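PDB 5C00: MdbA protein from Corynebacterium diphtheriae, which acts as a thiol-disulfide oxidoreductase of the DsbA type, essential for viability, pilus assembly and toxin production, probably by forming disulfide bonds in exported proteins. Local coordinates for residues F49-A59 against R120-Y131; L61-A72 against I199-T207. All coordinates share one frame; numbering follows the deposited sequence.

Overall arrangement
MdbA illustrates how a thioredoxin-type sheet is tied to an inserted helical region and to a C-terminal helix. From the N terminus, the chain passes through central strand 45-52 into helix 56-74, returns along strand 78-85, and then enters a run of helices. Contact 1 closes the first loop, bringing 120-131 back to the strand end and the Cys55/Cys58 turn. The chain leaves the helical region for strands 187-190 and 193-194, and contact 2 closes the longer loop by laying 199-207 beside 61-72. The two closures cross rather than nest. Helix 56-74 serves both, and a salt bridge from Arg120 to Asp66 joins them.

Contact 1. Residues F49-A59 against R120-Y131; sequences FYEDFSCPHCA and RALLMKEQKNIY
Gln127 reaches the backbone around Phe53 and Cys55 where a thioredoxin-fold strand turns into its first helix, the place of a CxxC pair, Cys55 and Cys58, consistent with a thioredoxin-type active site. The pairing is a worked example of an inserted helical region packed against such a site, and it uses a salt bridge, apolar packing and hydrogen bonds in turn.

The charged part is a side-on salt bridge in which Arg120 spends two nitrogens on the two carboxylate oxygens of Glu51. Arg120 NE lies 2.8 Å from Glu51 OE1, practically within the guanidinium plane, while NH2 donates to OE2, which sits somewhat out of that plane. Both oxygens use their syn lone pairs, and the two planes are only 26° apart. The third nitrogen, NH1, bridges to Asp66 on helix 56-74, so one buried guanidinium is shared by two carboxylates.

Apolar contact centres on Phe53. The selenomethionine Met124, its chain bent at chi2 (-74°), sets its CE 4.0 Å from the centroid of the Phe53 ring in a CH-pi contact over one face, offset toward the rim. Leu123 CB meets Phe53 CE1 at 3.7 Å, and Ala100 and Ala104 of helix 96-109 also touch this ring. Farther along, Ala59 CB lies 4.3 Å from Met124 CB.

Hydrogen bonds from a side-chain amide hold the turn itself. With chi1 at 180°, Gln127 extends into the loop: NE2 donates to Cys55 O at 3.0 Å from above the carbonyl plane, off its lone pairs, and only weakly to Phe53 O. Lys128 NZ bonds Gln127 OE1 at 2.8 Å, helping to fix the amide's rotation. Cys55 O also accepts from Ala59 N, within the helix's first turn. A water donates to both Phe53 O and Leu123 O, the latter 2.9 Å from the water oxygen.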
loop_
_atom_site.group_PDB
_atom_site.type_symbol
_atom_site.label_atom_id
_atom_site.label_comp_id
_atom_site.label_asym_id
_atom_site.label_seq_id
_atom_site.Cartn_x
_atom_site.Cartn_y
_atom_site.Cartn_z
ATOM N N PHE A 49 -0.172 -8.166 -5.365
ATOM C CA PHE A 49 -0.680 -6.946 -5.949
ATOM C C PHE A 49 0.456 -5.951 -5.891
ATOM O O PHE A 49 0.884 -5.529 -4.822
ATOM C CB PHE A 49 -1.904 -6.511 -5.160
ATOM C CG PHE A 49 -2.628 -5.306 -5.705
ATOM C CD1 PHE A 49 -2.324 -4.726 -6.928
ATOM C CD2 PHE A 49 -3.659 -4.754 -4.948
ATOM C CE1 PHE A 49 -3.014 -3.620 -7.380
ATOM C CE2 PHE A 49 -4.353 -3.646 -5.394
ATOM C CZ PHE A 49 -4.030 -3.077 -6.613
ATOM N N TYR A 50 0.932 -5.572 -7.064
ATOM C CA TYR A 50 2.079 -4.672 -7.211
ATOM C C TYR A 50 1.575 -3.266 -7.496
ATOM O O TYR A 50 0.773 -3.072 -8.402
ATOM C CB TYR A 50 2.993 -5.132 -8.318
ATOM C CG TYR A 50 3.665 -6.474 -8.082
ATOM C CD1 TYR A 50 3.014 -7.665 -8.387
ATOM C CD2 TYR A 50 4.972 -6.544 -7.566
ATOM C CE1 TYR A 50 3.619 -8.904 -8.164
ATOM C CE2 TYR A 50 5.596 -7.769 -7.367
ATOM C CZ TYR A 50 4.903 -8.936 -7.641
ATOM O OH TYR A 50 5.560 -10.135 -7.489
ATOM N N GLU A 51 2.040 -2.307 -6.710
ATOM C CA GLU A 51 1.668 -0.929 -6.963
ATOM C C GLU A 51 2.796 -0.010 -6.567
ATOM O O GLU A 51 3.761 -0.399 -5.881
ATOM C CB GLU A 51 0.326 -0.547 -6.298
ATOM C CG GLU A 51 0.278 -0.687 -4.835
ATOM C CD GLU A 51 -1.140 -0.526 -4.163
ATOM O OE1 GLU A 51 -1.140 -0.674 -2.950
ATOM O OE2 GLU A 51 -2.207 -0.324 -4.811
ATOM N N ASP A 52 2.668 1.218 -7.032
ATOM C CA ASP A 52 3.641 2.309 -6.728
ATOM C C ASP A 52 2.798 3.550 -6.358
ATOM O O ASP A 52 1.828 3.889 -7.055
ATOM C CB ASP A 52 4.547 2.459 -7.950
ATOM C CG ASP A 52 5.630 3.552 -7.804
ATOM O OD1 ASP A 52 5.323 4.707 -7.442
ATOM O OD2 ASP A 52 6.792 3.258 -8.132
ATOM N N PHE A 53 3.160 4.238 -5.288
ATOM C CA PHE A 53 2.387 5.408 -4.841
ATOM C C PHE A 53 2.441 6.628 -5.802
ATOM O O PHE A 53 1.669 7.571 -5.613
ATOM C CB PHE A 53 2.778 5.821 -3.465
ATOM C CG PHE A 53 2.133 4.997 -2.379
ATOM C CD1 PHE A 53 0.811 5.265 -1.999
ATOM C CD2 PHE A 53 2.830 3.973 -1.735
ATOM C CE1 PHE A 53 0.193 4.539 -1.013
ATOM C CE2 PHE A 53 2.189 3.233 -0.765
ATOM C CZ PHE A 53 0.899 3.523 -0.381
ATOM N N SER A 54 3.282 6.603 -6.837
ATOM C CA SER A 54 3.267 7.682 -7.819
ATOM C C SER A 54 2.563 7.280 -9.117
ATOM O O SER A 54 2.600 8.028 -10.091
ATOM C CB SER A 54 4.679 8.155 -8.136
ATOM O OG SER A 54 5.290 8.586 -6.933
ATOM N N CYS A 55 1.960 6.108 -9.134
ATOM C CA CYS A 55 1.352 5.556 -10.343
ATOM C C CYS A 55 -0.134 5.941 -10.475
ATOM O O CYS A 55 -0.953 5.525 -9.673
ATOM C CB CYS A 55 1.544 4.053 -10.279
ATOM S SG CYS A 55 0.684 3.144 -11.544
ATOM N N PRO A 56 -0.480 6.745 -11.496
ATOM C CA PRO A 56 -1.864 7.212 -11.604
ATOM C C PRO A 56 -2.825 6.084 -11.894
ATOM O O PRO A 56 -3.945 6.098 -11.409
ATOM C CB PRO A 56 -1.858 8.230 -12.769
ATOM C CG PRO A 56 -0.483 8.227 -13.319
ATOM C CD PRO A 56 0.435 7.444 -12.410
ATOM N N HIS A 57 -2.395 5.085 -12.658
ATOM C CA HIS A 57 -3.298 3.999 -12.968
ATOM C C HIS A 57 -3.458 3.052 -11.773
ATOM O O HIS A 57 -4.448 2.374 -11.682
ATOM C CB HIS A 57 -2.921 3.280 -14.270
ATOM C CG HIS A 57 -3.150 4.112 -15.497
ATOM N ND1 HIS A 57 -2.369 4.008 -16.631
ATOM C CD2 HIS A 57 -4.060 5.083 -15.752
ATOM C CE1 HIS A 57 -2.788 4.881 -17.534
ATOM N NE2 HIS A 57 -3.813 5.549 -17.023
ATOM N N CYS A 58 -2.516 3.062 -10.821
ATOM C CA CYS A 58 -2.700 2.326 -9.556
ATOM C C CYS A 58 -3.778 2.986 -8.729
ATOM O O CYS A 58 -4.633 2.322 -8.185
ATOM C CB CYS A 58 -1.433 2.306 -8.676
ATOM S SG CYS A 58 -0.122 1.266 -9.330
ATOM N N ALA A 59 -3.792 4.316 -8.714
ATOM C CA ALA A 59 -4.876 5.032 -8.028
ATOM C C ALA A 59 -6.215 4.756 -8.706
ATOM O O ALA A 59 -7.225 4.499 -8.063
ATOM C CB ALA A 59 -4.575 6.485 -8.010
ATOM N N ARG A 120 -3.128 4.548 3.143
ATOM C CA ARG A 120 -2.894 4.117 1.749
ATOM C C ARG A 120 -3.918 4.742 0.801
ATOM O O ARG A 120 -3.538 5.255 -0.275
ATOM C CB ARG A 120 -2.958 2.573 1.647
ATOM C CG ARG A 120 -3.040 2.039 0.212
ATOM C CD ARG A 120 -3.034 0.511 0.187
ATOM N NE ARG A 120 -3.225 0.018 -1.184
ATOM C CZ ARG A 120 -4.416 -0.103 -1.791
ATOM N NH1 ARG A 120 -5.522 0.250 -1.170
ATOM N NH2 ARG A 120 -4.512 -0.547 -3.059
ATOM N N ALA A 121 -5.192 4.643 1.181
ATOM C CA ALA A 121 -6.269 5.154 0.328
ATOM C C ALA A 121 -6.044 6.660 0.069
ATOM O O ALA A 121 -6.218 7.127 -1.058
ATOM C CB ALA A 121 -7.632 4.918 0.951
ATOM N N LEU A 122 -5.734 7.415 1.102
ATOM C CA LEU A 122 -5.511 8.844 0.960
ATOM C C LEU A 122 -4.320 9.194 0.053
ATOM O O LEU A 122 -4.435 10.023 -0.867
ATOM C CB LEU A 122 -5.352 9.491 2.346
ATOM C CG LEU A 122 -5.157 11.011 2.379
ATOM C CD1 LEU A 122 -6.118 11.703 1.473
ATOM C CD2 LEU A 122 -5.341 11.511 3.820
ATOM N N LEU A 123 -3.201 8.550 0.265
ATOM C CA LEU A 123 -2.035 8.786 -0.559
ATOM C C LEU A 123 -2.275 8.481 -2.029
ATOM O O LEU A 123 -1.811 9.235 -2.867
ATOM C CB LEU A 123 -0.816 7.988 -0.051
ATOM C CG LEU A 123 -0.362 8.317 1.377
ATOM C CD1 LEU A 123 0.922 7.548 1.635
ATOM C CD2 LEU A 123 -0.187 9.781 1.685
HETATM N N MSE A 124 -3.018 7.420 -2.348
HETATM C CA MSE A 124 -3.462 7.169 -3.708
HETATM C C MSE A 124 -4.492 8.155 -4.222
HETATM O O MSE A 124 -4.366 8.634 -5.379
HETATM C CB MSE A 124 -4.029 5.746 -3.824
HETATM C CG MSE A 124 -2.903 4.752 -3.634
HETATM SE SE MSE A 124 -1.700 4.667 -5.209
HETATM C CE MSE A 124 -0.626 3.156 -4.618
ATOM N N LYS A 125 -5.498 8.481 -3.429
ATOM C CA LYS A 125 -6.518 9.404 -3.888
ATOM C C LYS A 125 -5.939 10.776 -4.183
ATOM O O LYS A 125 -6.344 11.389 -5.156
ATOM C CB LYS A 125 -7.646 9.567 -2.863
ATOM C CG LYS A 125 -8.681 10.614 -3.275
ATOM C CD LYS A 125 -9.634 10.958 -2.154
ATOM C CE LYS A 125 -10.654 11.996 -2.619
ATOM N NZ LYS A 125 -11.936 11.704 -1.955
ATOM N N GLU A 126 -5.043 11.268 -3.327
ATOM C CA GLU A 126 -4.471 12.607 -3.501
ATOM C C GLU A 126 -3.136 12.673 -4.263
ATOM O O GLU A 126 -2.449 13.704 -4.293
ATOM C CB GLU A 126 -4.391 13.269 -2.157
ATOM C CG GLU A 126 -5.760 13.442 -1.492
ATOM C CD GLU A 126 -6.732 14.322 -2.254
ATOM O OE1 GLU A 126 -6.391 14.909 -3.323
ATOM O OE2 GLU A 126 -7.889 14.463 -1.738
ATOM N N GLN A 127 -2.783 11.581 -4.891
ATOM C CA GLN A 127 -1.503 11.427 -5.512
ATOM C C GLN A 127 -1.090 12.630 -6.302
ATOM O O GLN A 127 0.034 13.134 -6.186
ATOM C CB GLN A 127 -1.622 10.227 -6.453
ATOM C CG GLN A 127 -0.401 9.893 -7.197
ATOM C CD GLN A 127 -0.659 8.689 -8.074
ATOM O OE1 GLN A 127 -0.858 8.849 -9.261
ATOM N NE2 GLN A 127 -0.762 7.486 -7.473
ATOM N N LYS A 128 -1.997 13.133 -7.127
ATOM C CA LYS A 128 -1.657 14.286 -7.975
ATOM C C LYS A 128 -1.355 15.572 -7.247
ATOM O O LYS A 128 -0.594 16.376 -7.751
ATOM C CB LYS A 128 -2.711 14.477 -9.073
ATOM C CG LYS A 128 -2.438 13.624 -10.310
ATOM C CD LYS A 128 -1.806 12.240 -10.027
ATOM C CE LYS A 128 -0.721 11.841 -11.031
ATOM N NZ LYS A 128 0.430 11.072 -10.428
ATOM N N ASN A 129 -1.916 15.771 -6.054
ATOM C CA ASN A 129 -1.645 16.940 -5.193
ATOM C C ASN A 129 -0.442 16.800 -4.261
ATOM O O ASN A 129 0.125 17.776 -3.791
ATOM C CB ASN A 129 -2.908 17.235 -4.367
ATOM C CG ASN A 129 -4.072 17.565 -5.246
ATOM O OD1 ASN A 129 -3.945 18.427 -6.106
ATOM N ND2 ASN A 129 -5.175 16.807 -5.126
ATOM N N ILE A 130 -0.057 15.579 -4.005
ATOM C CA ILE A 130 1.014 15.249 -3.116
ATOM C C ILE A 130 2.324 15.270 -3.886
ATOM O O ILE A 130 3.348 15.723 -3.395
ATOM C CB ILE A 130 0.791 13.824 -2.589
ATOM C CG1 ILE A 130 -0.300 13.821 -1.549
ATOM C CG2 ILE A 130 2.075 13.191 -1.995
ATOM C CD1 ILE A 130 -0.758 12.426 -1.185
ATOM N N TYR A 131 2.268 14.738 -5.095
ATOM C CA TYR A 131 3.451 14.385 -5.876
ATOM C C TYR A 131 4.372 15.608 -6.057
ATOM O O TYR A 131 4.005 16.595 -6.683
ATOM C CB TYR A 131 3.017 13.836 -7.244
ATOM C CG TYR A 131 4.201 13.327 -8.038
ATOM C CD1 TYR A 131 4.728 12.074 -7.786
ATOM C CD2 TYR A 131 4.829 14.138 -8.993
ATOM C CE1 TYR A 131 5.853 11.613 -8.466
ATOM C CE2 TYR A 131 5.959 13.688 -9.685
ATOM C CZ TYR A 131 6.466 12.420 -9.392
ATOM O OH TYR A 131 7.563 11.952 -10.070
HETATM O O HOH W 1 1.021 9.229 -3.568
#

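Contact 2. Residues L61-A72 against I199-T207; sequences LGEVTDGPMTKA and IETWVEQAT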
loop_
_atom_site.group_PDB
_atom_site.type_symbol
_atom_site.label_atom_id
_atom_site.label_comp_id
_atom_site.label_asym_id
_atom_site.label_seq_id
_atom_site.Cartn_x
_atom_site.Cartn_y
_atom_site.Cartn_z
ATOM N N LEU A 61 -7.135 2.106 -10.646
ATOM C CA LEU A 61 -7.571 0.746 -10.324
ATOM C C LEU A 61 -8.082 0.582 -8.875
ATOM O O LEU A 61 -9.115 -0.069 -8.644
ATOM C CB LEU A 61 -6.464 -0.262 -10.609
ATOM C CG LEU A 61 -6.850 -1.721 -10.411
ATOM C CD1 LEU A 61 -7.893 -2.135 -11.431
ATOM C CD2 LEU A 61 -5.612 -2.587 -10.542
ATOM N N GLY A 62 -7.393 1.170 -7.927
ATOM C CA GLY A 62 -7.811 1.143 -6.520
ATOM C C GLY A 62 -9.217 1.676 -6.285
ATOM O O GLY A 62 -9.987 1.138 -5.471
ATOM N N GLU A 63 -9.574 2.733 -6.999
ATOM C CA GLU A 63 -10.912 3.291 -6.912
ATOM C C GLU A 63 -11.949 2.251 -7.268
ATOM O O GLU A 63 -13.027 2.222 -6.693
ATOM C CB GLU A 63 -11.116 4.442 -7.915
ATOM C CG GLU A 63 -10.396 5.724 -7.619
ATOM C CD GLU A 63 -10.899 6.852 -8.509
ATOM O OE1 GLU A 63 -12.095 7.206 -8.369
ATOM O OE2 GLU A 63 -10.115 7.366 -9.353
ATOM N N VAL A 64 -11.647 1.436 -8.258
ATOM C CA VAL A 64 -12.574 0.416 -8.712
ATOM C C VAL A 64 -12.541 -0.839 -7.843
ATOM O O VAL A 64 -13.568 -1.409 -7.568
ATOM C CB VAL A 64 -12.302 0.047 -10.184
ATOM C CG1 VAL A 64 -13.154 -1.135 -10.623
ATOM C CG2 VAL A 64 -12.559 1.262 -11.077
ATOM N N THR A 65 -11.372 -1.305 -7.438
ATOM C CA THR A 65 -11.275 -2.628 -6.847
ATOM C C THR A 65 -10.999 -2.641 -5.337
ATOM O O THR A 65 -11.110 -3.710 -4.713
ATOM C CB THR A 65 -10.233 -3.504 -7.581
ATOM O OG1 THR A 65 -8.899 -2.996 -7.410
ATOM C CG2 THR A 65 -10.561 -3.559 -9.069
ATOM N N ASP A 66 -10.628 -1.506 -4.731
ATOM C CA ASP A 66 -10.362 -1.506 -3.273
ATOM C C ASP A 66 -11.562 -1.979 -2.442
ATOM O O ASP A 66 -11.429 -2.750 -1.498
ATOM C CB ASP A 66 -9.916 -0.137 -2.765
ATOM C CG ASP A 66 -8.436 0.121 -2.979
ATOM O OD1 ASP A 66 -7.635 -0.786 -3.387
ATOM O OD2 ASP A 66 -8.051 1.276 -2.701
ATOM N N GLY A 67 -12.743 -1.518 -2.816
ATOM C CA GLY A 67 -13.950 -1.892 -2.115
ATOM C C GLY A 67 -14.222 -3.382 -2.148
ATOM O O GLY A 67 -14.315 -4.014 -1.097
ATOM N N PRO A 68 -14.349 -3.959 -3.341
ATOM C CA PRO A 68 -14.554 -5.397 -3.407
ATOM C C PRO A 68 -13.408 -6.182 -2.821
ATOM O O PRO A 68 -13.659 -7.218 -2.176
ATOM C CB PRO A 68 -14.675 -5.700 -4.900
ATOM C CG PRO A 68 -14.833 -4.403 -5.574
ATOM C CD PRO A 68 -14.493 -3.304 -4.642
HETATM N N MSE A 69 -12.176 -5.697 -2.990
HETATM C CA MSE A 69 -11.005 -6.386 -2.412
HETATM C C MSE A 69 -11.167 -6.459 -0.918
HETATM O O MSE A 69 -10.926 -7.512 -0.344
HETATM C CB MSE A 69 -9.690 -5.682 -2.775
HETATM C CG MSE A 69 -8.464 -6.394 -2.179
HETATM SE SE MSE A 69 -6.830 -5.393 -2.581
HETATM C CE MSE A 69 -7.159 -4.021 -1.259
ATOM N N THR A 70 -11.506 -5.347 -0.264
ATOM C CA THR A 70 -11.710 -5.324 1.189
ATOM C C THR A 70 -12.740 -6.381 1.618
ATOM O O THR A 70 -12.541 -7.109 2.553
ATOM C CB THR A 70 -12.173 -3.924 1.653
ATOM O OG1 THR A 70 -11.246 -2.937 1.204
ATOM C CG2 THR A 70 -12.290 -3.853 3.149
ATOM N N LYS A 71 -13.856 -6.446 0.904
ATOM C CA LYS A 71 -14.893 -7.430 1.248
ATOM C C LYS A 71 -14.414 -8.858 1.138
ATOM O O LYS A 71 -14.721 -9.691 1.979
ATOM C CB LYS A 71 -16.160 -7.246 0.410
ATOM C CG LYS A 71 -16.805 -5.877 0.555
ATOM C CD LYS A 71 -17.071 -5.468 2.010
ATOM C CE LYS A 71 -16.151 -4.364 2.518
ATOM N NZ LYS A 71 -16.502 -3.740 3.844
ATOM N N ALA A 72 -13.641 -9.141 0.111
ATOM C CA ALA A 72 -13.148 -10.480 -0.129
ATOM C C ALA A 72 -12.111 -10.880 0.905
ATOM O O ALA A 72 -12.040 -12.041 1.315
ATOM C CB ALA A 72 -12.565 -10.568 -1.545
ATOM N N ILE A 199 -8.687 -6.677 -15.798
ATOM C CA ILE A 199 -8.067 -6.330 -14.524
ATOM C C ILE A 199 -9.046 -5.660 -13.558
ATOM O O ILE A 199 -8.919 -5.825 -12.353
ATOM C CB ILE A 199 -6.809 -5.445 -14.750
ATOM C CG1 ILE A 199 -6.000 -5.289 -13.472
ATOM C CG2 ILE A 199 -7.166 -4.105 -15.334
ATOM C CD1 ILE A 199 -5.337 -6.566 -13.035
ATOM N N GLU A 200 -10.014 -4.922 -14.085
ATOM C CA GLU A 200 -11.025 -4.283 -13.234
ATOM C C GLU A 200 -11.850 -5.283 -12.458
ATOM O O GLU A 200 -12.482 -4.920 -11.447
ATOM C CB GLU A 200 -11.983 -3.433 -14.045
ATOM C CG GLU A 200 -11.341 -2.185 -14.598
ATOM C CD GLU A 200 -12.343 -1.272 -15.287
ATOM O OE1 GLU A 200 -13.517 -1.198 -14.843
ATOM O OE2 GLU A 200 -11.950 -0.600 -16.261
ATOM N N THR A 201 -11.865 -6.524 -12.919
ATOM C CA THR A 201 -12.661 -7.552 -12.281
ATOM C C THR A 201 -11.805 -8.609 -11.618
ATOM O O THR A 201 -12.265 -9.724 -11.409
ATOM C CB THR A 201 -13.632 -8.217 -13.297
ATOM O OG1 THR A 201 -12.927 -9.077 -14.206
ATOM C CG2 THR A 201 -14.347 -7.177 -14.089
ATOM N N TRP A 202 -10.565 -8.263 -11.265
ATOM C CA TRP A 202 -9.668 -9.257 -10.717
ATOM C C TRP A 202 -10.204 -9.892 -9.442
ATOM O O TRP A 202 -9.939 -11.054 -9.205
ATOM C CB TRP A 202 -8.255 -8.684 -10.516
ATOM C CG TRP A 202 -8.054 -7.726 -9.377
ATOM C CD1 TRP A 202 -7.993 -6.382 -9.430
ATOM C CD2 TRP A 202 -7.806 -8.092 -8.012
ATOM N NE1 TRP A 202 -7.730 -5.864 -8.164
ATOM C CE2 TRP A 202 -7.588 -6.906 -7.291
ATOM C CE3 TRP A 202 -7.708 -9.313 -7.349
ATOM C CZ2 TRP A 202 -7.312 -6.893 -5.931
ATOM C CZ3 TRP A 202 -7.428 -9.304 -5.974
ATOM C CH2 TRP A 202 -7.237 -8.099 -5.286
ATOM N N VAL A 203 -10.931 -9.125 -8.625
ATOM C CA VAL A 203 -11.411 -9.651 -7.354
ATOM C C VAL A 203 -12.471 -10.749 -7.640
ATOM O O VAL A 203 -12.424 -11.843 -7.030
ATOM C CB VAL A 203 -11.987 -8.542 -6.457
ATOM C CG1 VAL A 203 -12.509 -9.146 -5.147
ATOM C CG2 VAL A 203 -10.923 -7.461 -6.161
ATOM N N GLU A 204 -13.352 -10.484 -8.607
ATOM C CA GLU A 204 -14.336 -11.522 -9.041
ATOM C C GLU A 204 -13.604 -12.750 -9.519
ATOM O O GLU A 204 -13.973 -13.870 -9.216
ATOM C CB GLU A 204 -15.213 -11.071 -10.201
ATOM C CG GLU A 204 -16.172 -9.947 -9.930
ATOM C CD GLU A 204 -16.819 -9.418 -11.210
ATOM O OE1 GLU A 204 -16.925 -8.173 -11.322
ATOM O OE2 GLU A 204 -17.196 -10.218 -12.106
ATOM N N GLN A 205 -12.561 -12.527 -10.291
ATOM C CA GLN A 205 -11.769 -13.609 -10.847
ATOM C C GLN A 205 -11.119 -14.408 -9.750
ATOM O O GLN A 205 -11.076 -15.620 -9.824
ATOM C CB GLN A 205 -10.695 -13.076 -11.756
ATOM C CG GLN A 205 -11.211 -12.443 -13.039
ATOM C CD GLN A 205 -10.108 -12.177 -14.048
ATOM O OE1 GLN A 205 -9.299 -13.067 -14.374
ATOM N NE2 GLN A 205 -10.078 -10.953 -14.573
ATOM N N ALA A 206 -10.636 -13.726 -8.711
ATOM C CA ALA A 206 -10.014 -14.404 -7.570
ATOM C C ALA A 206 -10.987 -15.188 -6.708
ATOM O O ALA A 206 -10.578 -16.158 -6.060
ATOM C CB ALA A 206 -9.289 -13.400 -6.699
ATOM N N THR A 207 -12.242 -14.743 -6.646
ATOM C CA THR A 207 -13.230 -15.354 -5.746
ATOM C C THR A 207 -14.073 -16.345 -6.502
ATOM O O THR A 207 -14.968 -16.959 -5.921
ATOM C CB THR A 207 -14.121 -14.308 -5.049
ATOM O OG1 THR A 207 -14.710 -13.443 -6.012
ATOM C CG2 THR A 207 -13.283 -13.464 -4.112
#
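Val203 fits as a knob into a hole on helix 56-74, among Thr65, Pro68, Met69 and Ala72. Its two methyls divide the work. CG1, placed anti to the backbone N (chi1 179°), lies against Pro68 and Ala72 and comes within 3.9 Å of Ala72 CB, while CG2 lies 4.0 Å from Met69 CB.

Next to the knob, Trp202 presents its indole to the same helix. The selenium of Met69 approaches the rim of the six-membered ring, SE to Trp202 CZ2 being 3.7 Å, in an edge-on Met-aromatic contact. At the pyrrole side, Trp202 NE1 gives a weak hydrogen bond to Thr65 OG1 over 3.2 Å, bent to 143°. Thr65 turns its other branch, CG2, against Glu200 O at 3.3 Å, so the two branches meet different parts of the incoming segment.

The side chains of Leu61 and Ile199 cross at about a right angle, with Leu61 CD2 4.0 Å from Ile199 CG1, and Ala72 CB meets Thr207 CG2 at the far end.

Behind this first shell lie the strands and helix it packs on. Val188 of strand 187-190 touches both Ile199 and Trp202, whereas Ile78 of strand 78-85 touches Met69 and Ala72; Trp117 of helix 113-125 also packs on Met69. The axes of segments 61-72 and 202-207 lie 27° from parallel and 9.6 Å apart at their closest. Two helices running side by side over one face of a central sheet, the first led by the CxxC turn and the second closing the chain, are the arrangement characteristic of the thioredoxin fold.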